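Long-range contacts in geobacter metallireducens SMUG1 (PDB 5H98), which is a SMUG1-type member of the uracil DNA glycosylase superfamily, with a central parallel sheet flanked by helices: residues V58-G63 with A138-L143; T70-G75 with R116-I121; V189-E194 with V208-H213. The protein carries 1 engineered substitution. All coordinates share one frame; numbering follows the deposited sequence.

Contact 1: V58-G63 with A138-L143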
# COMPACT_ATOMS: atom_id res chain seq x y z
N VAL A 58 2.61 0.07 4.68
CA VAL A 58 2.63 -0.77 3.49
C VAL A 58 1.35 -1.58 3.34
O VAL A 58 1.07 -2.47 4.14
CB VAL A 58 3.82 -1.75 3.51
CG1 VAL A 58 3.74 -2.69 2.32
CG2 VAL A 58 5.14 -0.98 3.52
N GLY A 59 0.58 -1.27 2.30
CA GLY A 59 -0.56 -2.09 1.95
C GLY A 59 -0.07 -3.18 1.02
O GLY A 59 1.00 -3.06 0.41
N MET A 60 -0.85 -4.25 0.91
CA MET A 60 -0.55 -5.40 0.06
C MET A 60 -0.90 -5.11 -1.41
O MET A 60 -0.09 -5.33 -2.30
CB MET A 60 -1.30 -6.65 0.58
CG MET A 60 -0.82 -7.96 -0.06
SD MET A 60 0.88 -8.39 0.37
CE MET A 60 1.31 -9.53 -0.95
N ASN A 61 -2.10 -4.58 -1.64
CA ASN A 61 -2.63 -4.43 -2.99
C ASN A 61 -3.48 -3.20 -3.23
O ASN A 61 -3.94 -2.55 -2.29
CB ASN A 61 -3.54 -5.62 -3.34
CG ASN A 61 -2.77 -6.82 -3.82
OD1 ASN A 61 -1.96 -7.37 -3.08
ND2 ASN A 61 -3.04 -7.25 -5.05
N PRO A 62 -3.64 -2.84 -4.51
CA PRO A 62 -4.59 -1.81 -4.91
C PRO A 62 -5.98 -2.44 -4.82
O PRO A 62 -6.10 -3.67 -4.89
CB PRO A 62 -4.16 -1.48 -6.35
CG PRO A 62 -2.73 -2.01 -6.43
CD PRO A 62 -2.83 -3.26 -5.66
N GLY A 63 -7.00 -1.62 -4.66
CA GLY A 63 -8.36 -2.10 -4.60
C GLY A 63 -8.78 -2.32 -6.03
O GLY A 63 -7.94 -2.28 -6.93
N ALA A 138 2.36 3.26 1.08
CA ALA A 138 2.70 2.65 -0.19
C ALA A 138 2.06 1.28 -0.34
O ALA A 138 1.74 0.61 0.65
CB ALA A 138 4.21 2.54 -0.34
N ASN A 139 1.86 0.86 -1.59
CA ASN A 139 1.40 -0.49 -1.87
C ASN A 139 2.58 -1.40 -2.16
O ASN A 139 3.51 -1.02 -2.87
CB ASN A 139 0.43 -0.49 -3.06
CG ASN A 139 -1.00 -0.23 -2.64
OD1 ASN A 139 -1.39 -0.47 -1.50
ND2 ASN A 139 -1.81 0.27 -3.58
N TYR A 140 2.55 -2.60 -1.60
CA TYR A 140 3.62 -3.57 -1.81
C TYR A 140 3.59 -4.13 -3.23
O TYR A 140 4.63 -4.23 -3.89
CB TYR A 140 3.50 -4.70 -0.79
CG TYR A 140 4.43 -5.87 -1.04
CD1 TYR A 140 5.76 -5.83 -0.66
CD2 TYR A 140 3.96 -7.03 -1.65
CE1 TYR A 140 6.60 -6.90 -0.88
CE2 TYR A 140 4.79 -8.11 -1.88
CZ TYR A 140 6.11 -8.04 -1.49
OH TYR A 140 6.95 -9.11 -1.72
N CYS A 141 2.40 -4.46 -3.71
CA CYS A 141 2.22 -4.98 -5.06
C CYS A 141 1.26 -4.09 -5.84
O CYS A 141 0.12 -3.91 -5.43
CB CYS A 141 1.70 -6.42 -5.02
SG CYS A 141 1.23 -7.10 -6.62
N PRO A 142 1.73 -3.51 -6.96
CA PRO A 142 0.90 -2.62 -7.77
C PRO A 142 -0.14 -3.35 -8.62
O PRO A 142 -1.12 -2.74 -9.02
CB PRO A 142 1.92 -1.90 -8.67
CG PRO A 142 3.26 -2.24 -8.12
CD PRO A 142 3.11 -3.57 -7.45
N LEU A 143 0.08 -4.63 -8.89
CA LEU A 143 -0.77 -5.35 -9.83
C LEU A 143 -2.13 -5.68 -9.24
O LEU A 143 -2.26 -6.00 -8.06
CB LEU A 143 -0.08 -6.64 -10.29
CG LEU A 143 1.27 -6.46 -10.97
CD1 LEU A 143 1.76 -7.79 -11.52
CD2 LEU A 143 1.18 -5.42 -12.08
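Strands ending at G59 and N139 run parallel, V58 beside A138 and G59 beside N139, and their backbones stay bonded past the strand ends. G59 N donates to A138 O at 2.8 Å. G59 O then receives Y140 N at 2.6 Å, and M60 O receives C141 N at 3.0 Å. Y140 extends its ring away from its own backbone N (chi1 171°) alongside M60, whose chain bends at chi2 (66°); methyl CE of M60 comes to 3.7 Å from Y140 CD2, and SD lies 4.9 Å from the ring centroid, an oblique Met-aromatic contact. V58 CG1 meets Y140 CB, the first carbon of the same side chain. Farther along, P62 brings CD to 3.0 Å from C141 O and CG to 3.1 Å from P142 O. The Y140 hydroxyl is bonded to D171 and R196, and F167 of helix 160-181 touches both M60 and Y140. Three backbone bonds thus carry the pairing from the strands into the loops in a buried setting, while M60, V58 and Y140 supply the apolar packing and the P62 ring carbons lie against backbone carbonyls.

Contact 2: T70-G75 with R116-I121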
# COMPACT_ATOMS: atom_id res chain seq x y z
N THR A 70 -6.83 5.86 -8.95
CA THR A 70 -6.48 7.12 -8.31
C THR A 70 -4.98 7.23 -8.11
O THR A 70 -4.46 8.32 -7.84
CB THR A 70 -7.17 7.25 -6.93
OG1 THR A 70 -6.65 6.25 -6.04
CG2 THR A 70 -8.67 7.07 -7.07
N GLY A 71 -4.27 6.12 -8.24
CA GLY A 71 -2.83 6.11 -8.07
C GLY A 71 -2.41 6.26 -6.62
O GLY A 71 -1.23 6.43 -6.32
N VAL A 72 -3.38 6.20 -5.72
CA VAL A 72 -3.13 6.35 -4.30
C VAL A 72 -3.52 5.08 -3.55
O VAL A 72 -4.60 4.55 -3.76
CB VAL A 72 -3.90 7.55 -3.71
CG1 VAL A 72 -3.76 7.61 -2.20
CG2 VAL A 72 -3.43 8.85 -4.34
N PRO A 73 -2.61 4.59 -2.69
CA PRO A 73 -2.93 3.40 -1.89
C PRO A 73 -4.15 3.66 -1.02
O PRO A 73 -4.24 4.71 -0.39
CB PRO A 73 -1.67 3.21 -1.03
CG PRO A 73 -0.58 3.87 -1.82
CD PRO A 73 -1.24 5.06 -2.45
N PHE A 74 -5.07 2.70 -1.01
CA PHE A 74 -6.32 2.81 -0.27
C PHE A 74 -7.09 4.05 -0.72
O PHE A 74 -7.83 4.65 0.04
CB PHE A 74 -6.05 2.88 1.23
CG PHE A 74 -5.39 1.66 1.78
CD1 PHE A 74 -6.13 0.58 2.24
CD2 PHE A 74 -4.00 1.59 1.84
CE1 PHE A 74 -5.50 -0.54 2.74
CE2 PHE A 74 -3.37 0.47 2.35
CZ PHE A 74 -4.12 -0.60 2.80
N GLY A 75 -6.91 4.40 -1.99
CA GLY A 75 -7.44 5.65 -2.49
C GLY A 75 -8.93 5.63 -2.70
O GLY A 75 -9.46 4.80 -3.44
N ARG A 116 -12.01 4.67 5.90
CA ARG A 116 -11.60 4.47 7.27
C ARG A 116 -10.16 4.94 7.46
O ARG A 116 -9.88 5.75 8.34
CB ARG A 116 -11.77 3.01 7.64
CG ARG A 116 -13.12 2.72 8.27
CD ARG A 116 -13.45 1.24 8.28
NE ARG A 116 -14.70 0.99 8.97
CZ ARG A 116 -15.12 -0.21 9.35
NH1 ARG A 116 -14.39 -1.29 9.10
NH2 ARG A 116 -16.28 -0.34 9.98
N LEU A 117 -9.26 4.43 6.63
CA LEU A 117 -7.84 4.75 6.74
C LEU A 117 -7.57 6.25 6.56
O LEU A 117 -7.00 6.90 7.45
CB LEU A 117 -7.03 3.96 5.72
CG LEU A 117 -5.51 4.03 5.90
CD1 LEU A 117 -5.04 3.02 6.93
CD2 LEU A 117 -4.79 3.83 4.57
N TRP A 118 -7.98 6.80 5.42
CA TRP A 118 -7.68 8.20 5.13
C TRP A 118 -8.54 9.15 5.96
O TRP A 118 -8.11 10.26 6.27
CB TRP A 118 -7.86 8.47 3.63
CG TRP A 118 -6.80 7.83 2.80
CD1 TRP A 118 -6.94 6.76 1.97
CD2 TRP A 118 -5.42 8.21 2.73
NE1 TRP A 118 -5.73 6.45 1.39
CE2 TRP A 118 -4.78 7.33 1.83
CE3 TRP A 118 -4.66 9.22 3.33
CZ2 TRP A 118 -3.43 7.42 1.53
CZ3 TRP A 118 -3.31 9.31 3.03
CH2 TRP A 118 -2.71 8.41 2.14
N GLY A 119 -9.73 8.71 6.34
CA GLY A 119 -10.57 9.49 7.23
C GLY A 119 -9.90 9.62 8.59
O GLY A 119 -9.91 10.68 9.21
N PHE A 120 -9.33 8.51 9.05
CA PHE A 120 -8.60 8.46 10.31
C PHE A 120 -7.36 9.33 10.27
O PHE A 120 -7.09 10.10 11.20
CB PHE A 120 -8.24 7.01 10.65
CG PHE A 120 -7.48 6.85 11.93
CD1 PHE A 120 -7.94 7.43 13.10
CD2 PHE A 120 -6.33 6.09 11.98
CE1 PHE A 120 -7.25 7.28 14.28
CE2 PHE A 120 -5.64 5.93 13.16
CZ PHE A 120 -6.10 6.52 14.31
N ILE A 121 -6.59 9.21 9.18
CA ILE A 121 -5.40 10.03 8.99
C ILE A 121 -5.75 11.52 9.02
O ILE A 121 -5.09 12.30 9.70
CB ILE A 121 -4.71 9.68 7.65
CG1 ILE A 121 -4.09 8.29 7.72
CG2 ILE A 121 -3.65 10.72 7.31
CD1 ILE A 121 -3.52 7.80 6.41
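A type II beta turn, V72 to G75, in the loop between helices 65-68 and 77-83 presents its carbonyls to W118 of helix 109-125. The indole NE1 donates to P73 O at 2.9 Å; the acceptor lies in the ring plane and the donor in the carbonyl plane, although the N-H points somewhat off line (147°). F74 O also sits at this indole edge, 3.0 Å from W118 CD1. V72 CG1 reaches the benzo end of the indole, 3.7 Å from W118 CZ2. F74 sets its ring opposite its own carbonyl carbon (chi1 -62°), and L117 CD2 packs obliquely against it, 3.6 Å from F74 CG. The same methyl lies over one face of the indole near its rim, where I121 CD1 also sits, so one L117 methyl touches both aromatic side chains. Just before the turn, T70 OG1 accepts from V72 N in an ST turn and is also bonded to M67 O. Around this buried contact, W118 packs on Y44 of helix 38-48, on V79 and W83 of helix 77-83, and on V137 of strand 135-139; L117 touches W225 of helix 219-235, and P73 rests on V137 and N139 at the edge strand of the parallel sheet.

Contact 3: V189-E194 with V208-H213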
# COMPACT_ATOMS: atom_id res chain seq x y z
N VAL A 189 -0.16 -3.13 6.64
CA VAL A 189 -1.60 -2.99 6.88
C VAL A 189 -2.26 -4.33 6.59
O VAL A 189 -2.57 -4.66 5.44
CB VAL A 189 -2.22 -1.89 6.00
CG1 VAL A 189 -3.70 -1.75 6.29
CG2 VAL A 189 -1.51 -0.57 6.23
N GLY A 190 -2.48 -5.11 7.64
CA GLY A 190 -2.97 -6.47 7.50
C GLY A 190 -1.84 -7.47 7.69
O GLY A 190 -0.67 -7.11 7.65
N ALA A 191 -2.20 -8.73 7.90
CA ALA A 191 -1.22 -9.78 8.18
C ALA A 191 -0.35 -10.10 6.96
O ALA A 191 0.85 -10.31 7.10
CB ALA A 191 -1.93 -11.04 8.66
N PHE A 192 -0.96 -10.14 5.78
CA PHE A 192 -0.24 -10.44 4.55
C PHE A 192 0.87 -9.42 4.29
O PHE A 192 2.02 -9.79 4.02
CB PHE A 192 -1.21 -10.47 3.36
N ALA A 193 0.51 -8.15 4.38
CA ALA A 193 1.47 -7.07 4.17
C ALA A 193 2.60 -7.13 5.18
O ALA A 193 3.76 -6.90 4.84
CB ALA A 193 0.77 -5.72 4.23
N GLU A 194 2.27 -7.45 6.43
CA GLU A 194 3.28 -7.53 7.48
C GLU A 194 4.23 -8.70 7.24
O GLU A 194 5.44 -8.56 7.41
CB GLU A 194 2.63 -7.68 8.86
CG GLU A 194 3.63 -7.55 10.00
CD GLU A 194 3.19 -8.27 11.26
OE1 GLU A 194 2.06 -8.79 11.29
OE2 GLU A 194 3.99 -8.32 12.22
N VAL A 208 9.52 -3.92 12.13
CA VAL A 208 8.36 -4.25 11.32
C VAL A 208 7.18 -4.61 12.21
O VAL A 208 7.24 -5.56 12.98
CB VAL A 208 8.63 -5.41 10.34
CG1 VAL A 208 7.37 -5.74 9.55
CG2 VAL A 208 9.78 -5.06 9.41
N GLY A 209 6.11 -3.82 12.11
CA GLY A 209 4.93 -4.05 12.92
C GLY A 209 3.71 -4.17 12.04
O GLY A 209 3.82 -4.27 10.82
N ARG A 210 2.53 -4.16 12.66
CA ARG A 210 1.29 -4.28 11.92
C ARG A 210 0.15 -3.52 12.56
O ARG A 210 0.11 -3.35 13.78
CB ARG A 210 0.93 -5.77 11.75
CG ARG A 210 -0.46 -6.15 12.23
CD ARG A 210 -1.01 -7.34 11.44
NE ARG A 210 -0.32 -8.59 11.75
CZ ARG A 210 -0.91 -9.65 12.29
NH1 ARG A 210 -2.20 -9.62 12.58
NH2 ARG A 210 -0.21 -10.76 12.54
N ILE A 211 -0.78 -3.06 11.73
CA ILE A 211 -2.05 -2.57 12.22
C ILE A 211 -3.15 -3.38 11.56
O ILE A 211 -2.97 -3.91 10.46
CB ILE A 211 -2.24 -1.07 11.94
CG1 ILE A 211 -2.19 -0.79 10.43
CG2 ILE A 211 -1.18 -0.25 12.65
CD1 ILE A 211 -2.66 0.59 10.05
N ILE A 212 -4.29 -3.49 12.24
CA ILE A 212 -5.41 -4.28 11.72
C ILE A 212 -5.94 -3.67 10.44
O ILE A 212 -6.01 -2.45 10.31
CB ILE A 212 -6.55 -4.39 12.75
N HIS A 213 -6.31 -4.52 9.49
CA HIS A 213 -6.80 -4.06 8.20
C HIS A 213 -8.17 -3.40 8.37
O HIS A 213 -9.02 -3.92 9.09
CB HIS A 213 -6.87 -5.22 7.21
CG HIS A 213 -6.89 -4.78 5.77
ND1 HIS A 213 -8.03 -4.32 5.16
CD2 HIS A 213 -5.92 -4.76 4.83
CE1 HIS A 213 -7.76 -4.01 3.90
NE2 HIS A 213 -6.48 -4.27 3.68
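R210 and E194 meet across the contact as a salt bridge between strand 207-211 and the first turn of the preceding helix, 191-200. R210 NE is placed 2.4 Å from E194 OE1, too short to be reliable, so the detail of the pair is doubtful; the second bond to OE1, from R210 NH2 at 3.3 Å, is weak. E194 OE2 is satisfied by H198, one helical turn on. A191 CB sits 4.0 Å above the R210 guanidinium, over its centre. On the backbone, G190 N donates to I211 O at 3.1 Å, while G190 O accepts E194 N to start the helix. G190, at the N-cap position, has positive phi (103°), and its CA meets the edge of the H213 imidazole. H213 CD2 comes to 3.4 Å from V189 O, and its ND1 is hydrogen-bonded to S215 N. On the sheet face shared by V189 and I211, V189 CG2 lies 4.2 Å from I211 CD1, side by side. The two segments belong to a beta-alpha-beta unit of strand 185-189, helix 191-200 and strand 207-211; V189 also bonds to V58 on the inner side, while I211 packs against Q232 and L233 of helix 219-235.

Contacts 1 and 3 share the parallel sheet, strand 55-59 pairing with edge strand 135-139 in contact 1 and strand 185-189 with the other edge, 207-211, in contact 3; V58 O and V189 N, 2.9 Å apart in a probable hydrogen bond, join them through the middle strands. Contacts 1 and 2 are buried, whereas contact 3 opens toward the surface, and only there does a salt bridge appear. Contact 2 adds no strand pairing: it sets a loop against a helix through one indole bond and apolar packing. F74 ties the three together, its ring touching G59 of contact 1 and both V189 and H213 of contact 3.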